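Local atomic coordinates of AxyAgu115A (Amphibacillus xylanus NBRC 15112, PDB entry 6NPS), a protein that probably removes alpha-linked glucuronic acid side groups from (arabino)glucuronoxylan by hydrolysis, as a family GH115 alpha-glucuronidase. Residues A[817-831]-A[932-944]. The protein carries 3 engineered substitutions. Sequence-based numbering, arbitrary orientation.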
loop_
_atom_site.group_PDB
_atom_site.type_symbol
_atom_site.label_atom_id
_atom_site.label_comp_id
_atom_site.label_asym_id
_atom_site.label_seq_id
_atom_site.Cartn_x
_atom_site.Cartn_y
_atom_site.Cartn_z
ATOM N N PHE A 817 -44.981 -4.483 -1.096
ATOM C CA PHE A 817 -43.617 -4.983 -1.067
ATOM C C PHE A 817 -43.588 -6.497 -0.923
ATOM O O PHE A 817 -44.338 -7.081 -0.149
ATOM C CB PHE A 817 -42.827 -4.337 0.069
ATOM C CG PHE A 817 -42.292 -2.976 -0.277
ATOM C CD1 PHE A 817 -41.121 -2.843 -0.963
ATOM C CD2 PHE A 817 -43.015 -1.826 0.088
ATOM C CE1 PHE A 817 -40.626 -1.577 -1.325
ATOM C CE2 PHE A 817 -42.539 -0.595 -0.218
ATOM C CZ PHE A 817 -41.334 -0.455 -0.933
ATOM N N GLU A 818 -42.723 -7.132 -1.687
ATOM C CA GLU A 818 -42.496 -8.565 -1.598
ATOM C C GLU A 818 -41.048 -8.829 -1.207
ATOM O O GLU A 818 -40.140 -8.106 -1.653
ATOM C CB GLU A 818 -42.773 -9.246 -2.945
ATOM C CG GLU A 818 -44.211 -9.182 -3.403
ATOM C CD GLU A 818 -45.033 -10.358 -2.904
ATOM O OE1 GLU A 818 -44.505 -11.162 -2.102
ATOM O OE2 GLU A 818 -46.213 -10.469 -3.304
ATOM N N VAL A 819 -40.810 -9.900 -0.451
ATOM C CA VAL A 819 -39.442 -10.315 -0.140
ATOM C C VAL A 819 -38.981 -11.246 -1.246
ATOM O O VAL A 819 -39.643 -12.253 -1.526
ATOM C CB VAL A 819 -39.346 -11.022 1.222
ATOM C CG1 VAL A 819 -37.867 -11.478 1.505
ATOM C CG2 VAL A 819 -39.890 -10.118 2.366
ATOM N N LEU A 820 -37.852 -10.903 -1.875
ATOM C CA LEU A 820 -37.185 -11.749 -2.856
ATOM C C LEU A 820 -36.143 -12.570 -2.100
ATOM O O LEU A 820 -35.088 -12.051 -1.738
ATOM C CB LEU A 820 -36.545 -10.898 -3.951
ATOM C CG LEU A 820 -37.520 -10.064 -4.800
ATOM C CD1 LEU A 820 -36.785 -9.125 -5.812
ATOM C CD2 LEU A 820 -38.398 -11.003 -5.561
ATOM N N ASP A 821 -36.446 -13.849 -1.862
ATOM C CA ASP A 821 -35.557 -14.719 -1.097
ATOM C C ASP A 821 -34.209 -14.834 -1.785
ATOM O O ASP A 821 -34.135 -14.970 -3.007
ATOM C CB ASP A 821 -36.154 -16.120 -0.952
ATOM C CG ASP A 821 -37.521 -16.120 -0.263
ATOM O OD1 ASP A 821 -37.835 -15.149 0.465
ATOM O OD2 ASP A 821 -38.272 -17.110 -0.449
ATOM N N GLY A 822 -33.137 -14.748 -0.992
ATOM C CA GLY A 822 -31.788 -14.952 -1.516
ATOM C C GLY A 822 -31.288 -13.882 -2.456
ATOM O O GLY A 822 -30.193 -14.021 -3.001
ATOM N N TYR A 823 -32.032 -12.801 -2.643
ATOM C CA TYR A 823 -31.638 -11.783 -3.601
ATOM C C TYR A 823 -30.489 -10.943 -3.042
ATOM O O TYR A 823 -30.324 -10.810 -1.824
ATOM C CB TYR A 823 -32.853 -10.916 -3.940
ATOM C CG TYR A 823 -32.677 -10.033 -5.139
ATOM C CD1 TYR A 823 -32.062 -8.810 -5.009
ATOM C CD2 TYR A 823 -33.129 -10.414 -6.410
ATOM C CE1 TYR A 823 -31.882 -7.999 -6.066
ATOM C CE2 TYR A 823 -32.947 -9.574 -7.504
ATOM C CZ TYR A 823 -32.323 -8.369 -7.316
ATOM O OH TYR A 823 -32.107 -7.488 -8.353
ATOM N N GLY A 824 -29.632 -10.443 -3.942
ATOM C CA GLY A 824 -28.653 -9.445 -3.541
ATOM C C GLY A 824 -27.384 -10.002 -2.905
ATOM O O GLY A 824 -27.047 -11.188 -3.006
ATOM N N LYS A 825 -26.674 -9.105 -2.209
ATOM C CA LYS A 825 -25.365 -9.444 -1.672
ATOM C C LYS A 825 -25.473 -10.199 -0.367
ATOM O O LYS A 825 -24.584 -11.004 -0.047
ATOM C CB LYS A 825 -24.522 -8.185 -1.475
ATOM C CG LYS A 825 -24.130 -7.554 -2.822
ATOM C CD LYS A 825 -23.259 -6.323 -2.626
ATOM C CE LYS A 825 -21.793 -6.656 -2.342
ATOM N NZ LYS A 825 -20.948 -5.375 -2.332
ATOM N N THR A 826 -26.539 -9.958 0.393
ATOM C CA THR A 826 -26.667 -10.586 1.706
ATOM C C THR A 826 -27.994 -11.353 1.796
ATOM O O THR A 826 -28.275 -12.196 0.933
ATOM C CB THR A 826 -26.468 -9.533 2.825
ATOM O OG1 THR A 826 -27.442 -8.482 2.733
ATOM C CG2 THR A 826 -25.041 -8.883 2.725
ATOM N N LEU A 827 -28.827 -11.082 2.798
ATOM C CA LEU A 827 -29.944 -11.986 3.078
ATOM C C LEU A 827 -30.951 -12.001 1.927
ATOM O O LEU A 827 -31.268 -13.051 1.371
ATOM C CB LEU A 827 -30.607 -11.591 4.403
ATOM C CG LEU A 827 -31.752 -12.483 4.913
ATOM C CD1 LEU A 827 -31.315 -13.964 5.087
ATOM C CD2 LEU A 827 -32.334 -11.902 6.203
ATOM N N SER A 828 -31.447 -10.849 1.539
ATOM C CA SER A 828 -32.556 -10.808 0.584
ATOM C C SER A 828 -32.809 -9.347 0.261
ATOM O O SER A 828 -32.027 -8.464 0.639
ATOM C CB SER A 828 -33.815 -11.497 1.138
ATOM O OG SER A 828 -34.346 -10.765 2.237
ATOM N N ALA A 829 -33.918 -9.081 -0.418
ATOM C CA ALA A 829 -34.223 -7.715 -0.785
ATOM C C ALA A 829 -35.730 -7.594 -0.803
ATOM O O ALA A 829 -36.439 -8.594 -0.874
ATOM C CB ALA A 829 -33.647 -7.339 -2.180
ATOM N N ILE A 830 -36.214 -6.366 -0.766
ATOM C CA ILE A 830 -37.649 -6.142 -0.903
ATOM C C ILE A 830 -37.851 -5.268 -2.127
ATOM O O ILE A 830 -37.002 -4.437 -2.458
ATOM C CB ILE A 830 -38.284 -5.506 0.354
ATOM C CG1 ILE A 830 -37.694 -4.111 0.626
ATOM C CG2 ILE A 830 -38.127 -6.415 1.590
ATOM C CD1 ILE A 830 -38.445 -3.375 1.728
ATOM N N LYS A 831 -38.962 -5.485 -2.818
ATOM C CA LYS A 831 -39.264 -4.775 -4.052
ATOM C C LYS A 831 -40.780 -4.674 -4.167
ATOM O O LYS A 831 -41.490 -5.601 -3.786
ATOM C CB LYS A 831 -38.641 -5.496 -5.262
ATOM C CG LYS A 831 -38.910 -4.786 -6.576
ATOM C CD LYS A 831 -38.354 -5.565 -7.766
ATOM C CE LYS A 831 -38.645 -4.828 -9.051
ATOM N NZ LYS A 831 -38.126 -5.530 -10.258
ATOM N N ILE A 932 -40.812 3.286 4.532
ATOM C CA ILE A 932 -40.267 3.416 3.189
ATOM C C ILE A 932 -41.381 3.117 2.191
ATOM O O ILE A 932 -41.994 2.034 2.223
ATOM C CB ILE A 932 -39.068 2.491 2.977
ATOM C CG1 ILE A 932 -38.056 2.743 4.106
ATOM C CG2 ILE A 932 -38.484 2.677 1.587
ATOM C CD1 ILE A 932 -36.808 1.976 3.931
ATOM N N TYR A 933 -41.666 4.086 1.327
ATOM C CA TYR A 933 -42.701 3.957 0.307
ATOM C C TYR A 933 -42.053 3.706 -1.045
ATOM O O TYR A 933 -41.052 4.353 -1.402
ATOM C CB TYR A 933 -43.557 5.224 0.196
ATOM C CG TYR A 933 -44.405 5.597 1.372
ATOM C CD1 TYR A 933 -43.864 6.238 2.478
ATOM C CD2 TYR A 933 -45.779 5.361 1.361
ATOM C CE1 TYR A 933 -44.670 6.603 3.560
ATOM C CE2 TYR A 933 -46.588 5.720 2.436
ATOM C CZ TYR A 933 -46.026 6.346 3.523
ATOM O OH TYR A 933 -46.817 6.719 4.585
ATOM N N ALA A 934 -42.647 2.809 -1.827
ATOM C CA ALA A 934 -42.223 2.681 -3.213
ATOM C C ALA A 934 -42.777 3.829 -4.037
ATOM O O ALA A 934 -43.927 4.225 -3.852
ATOM C CB ALA A 934 -42.687 1.361 -3.819
ATOM N N VAL A 935 -41.960 4.352 -4.974
ATOM C CA VAL A 935 -42.410 5.399 -5.887
ATOM C C VAL A 935 -42.021 5.004 -7.317
ATOM O O VAL A 935 -42.857 4.503 -8.080
ATOM C CB VAL A 935 -41.830 6.773 -5.474
ATOM C CG1 VAL A 935 -42.248 7.911 -6.460
ATOM C CG2 VAL A 935 -42.235 7.109 -4.022
ATOM N N SER A 936 -40.710 5.181 -7.689
ATOM C CA SER A 936 -40.226 4.741 -8.981
ATOM C C SER A 936 -40.048 3.232 -9.028
ATOM O O SER A 936 -39.691 2.614 -8.032
ATOM C CB SER A 936 -38.873 5.392 -9.324
ATOM O OG SER A 936 -38.941 6.793 -9.185
ATOM N N PRO A 937 -40.235 2.633 -10.203
ATOM C CA PRO A 937 -39.809 1.238 -10.422
ATOM C C PRO A 937 -38.284 1.084 -10.329
ATOM O O PRO A 937 -37.528 2.045 -10.469
ATOM C CB PRO A 937 -40.285 0.947 -11.848
ATOM C CG PRO A 937 -41.328 2.029 -12.169
ATOM C CD PRO A 937 -40.903 3.231 -11.377
ATOM N N GLY A 938 -37.833 -0.157 -10.153
ATOM C CA GLY A 938 -36.418 -0.440 -10.028
ATOM C C GLY A 938 -35.833 -0.349 -8.622
ATOM O O GLY A 938 -34.628 -0.590 -8.446
ATOM N N PHE A 939 -36.643 -0.043 -7.616
ATOM C CA PHE A 939 -36.172 0.138 -6.241
ATOM C C PHE A 939 -36.173 -1.215 -5.539
ATOM O O PHE A 939 -37.237 -1.767 -5.247
ATOM C CB PHE A 939 -37.055 1.164 -5.532
ATOM C CG PHE A 939 -36.685 1.413 -4.084
ATOM C CD1 PHE A 939 -35.619 2.232 -3.753
ATOM C CD2 PHE A 939 -37.419 0.832 -3.059
ATOM C CE1 PHE A 939 -35.275 2.458 -2.402
ATOM C CE2 PHE A 939 -37.091 1.052 -1.708
ATOM C CZ PHE A 939 -36.026 1.875 -1.383
ATOM N N ALA A 940 -34.981 -1.776 -5.299
ATOM C CA ALA A 940 -34.846 -3.058 -4.616
ATOM C C ALA A 940 -33.889 -2.862 -3.441
ATOM O O ALA A 940 -32.697 -2.575 -3.640
ATOM C CB ALA A 940 -34.355 -4.150 -5.555
ATOM N N LEU A 941 -34.414 -2.994 -2.225
ATOM C CA LEU A 941 -33.713 -2.558 -1.030
ATOM C C LEU A 941 -33.228 -3.783 -0.275
ATOM O O LEU A 941 -34.033 -4.669 0.055
ATOM C CB LEU A 941 -34.639 -1.716 -0.151
ATOM C CG LEU A 941 -34.108 -1.262 1.203
ATOM C CD1 LEU A 941 -32.980 -0.218 1.108
ATOM C CD2 LEU A 941 -35.284 -0.647 1.964
ATOM N N GLU A 942 -31.933 -3.816 0.029
ATOM C CA GLU A 942 -31.302 -4.957 0.681
ATOM C C GLU A 942 -31.017 -4.722 2.156
ATOM O O GLU A 942 -31.196 -5.644 2.950
ATOM C CB GLU A 942 -29.985 -5.332 -0.025
ATOM C CG GLU A 942 -30.253 -5.810 -1.477
ATOM C CD GLU A 942 -29.000 -6.097 -2.338
ATOM O OE1 GLU A 942 -27.953 -6.555 -1.806
ATOM O OE2 GLU A 942 -29.093 -5.886 -3.577
ATOM N N LYS A 943 -30.556 -3.531 2.534
ATOM C CA LYS A 943 -30.113 -3.286 3.904
ATOM C C LYS A 943 -30.279 -1.800 4.185
ATOM O O LYS A 943 -30.167 -0.969 3.279
ATOM C CB LYS A 943 -28.635 -3.737 4.110
ATOM C CG LYS A 943 -28.125 -3.608 5.578
ATOM C CD LYS A 943 -26.611 -3.844 5.687
ATOM C CE LYS A 943 -26.267 -5.272 5.457
ATOM N NZ LYS A 943 -24.848 -5.475 5.801
ATOM N N ILE A 944 -30.577 -1.481 5.443
ATOM C CA ILE A 944 -30.653 -0.110 5.933
ATOM C C ILE A 944 -29.678 0.010 7.099
ATOM O O ILE A 944 -29.695 -0.825 8.011
ATOM C CB ILE A 944 -32.071 0.246 6.415
ATOM C CG1 ILE A 944 -33.115 -0.112 5.347
ATOM C CG2 ILE A 944 -32.133 1.696 6.843
ATOM C CD1 ILE A 944 -34.551 -0.164 5.884
HETATM O O HOH W 1 -26.803 -6.111 0.861
HETATM O O HOH W 2 -30.628 -8.247 3.151
#
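E942 and K825 meet where the loop of a beta hairpin closes on a neighbouring strand in the C-terminal domain, whose family belongs to the galactose-binding-like clan, consistent with a beta-sandwich. OE1 of E942 accepts the backbone N-H of K825 at 2.9 Å, almost straight (173°) but from above the carboxylate plane. Water 1 also donates to OE1 and joins it to OG1 of T826, whose strongest polar partner is E797. With CD anti to CA (chi2 175°), the E942 chain stretches straight to set its carboxylate against the backbone of G824 and K825; there OE1 lies 3.4 Å from CA of G824, and OE2 faces the ring edge of Y823. Helix 428-440, within the family's predicted TIM-barrel region, packs against this hairpin: Y823 OH hydrogen-bonds to OE1 of E433, and K831 NZ, on the adjoining strand, forms a salt bridge with OE2 of E433.

Beyond the loop, strands 828-831 and 940-944 pair antiparallel. I830 and L941 form the hydrogen-bonded pair, N of I830 to O of L941 at 2.9 Å and N of L941 to O of I830 at 3.0 Å, the second in the carbonyl plane. Towards the loop the direct ladder gives way to water 2, which accepts from N of S828 and donates to O of E942. On the pairing with strand 858-866, E942 and K943 form a classic beta bulge opposite Y865. CG1 of I830 packs 4.0 Å from CB of L941 on the same face of the sheet, where V848 and Y850 touch I830 and L866 touches L941. CB of A829 rests against CG of E942.

At the far end, the F817 ring presents its edge to N of A934 and to CD2 of F939, CZ lying 3.7 Å from CB of A934.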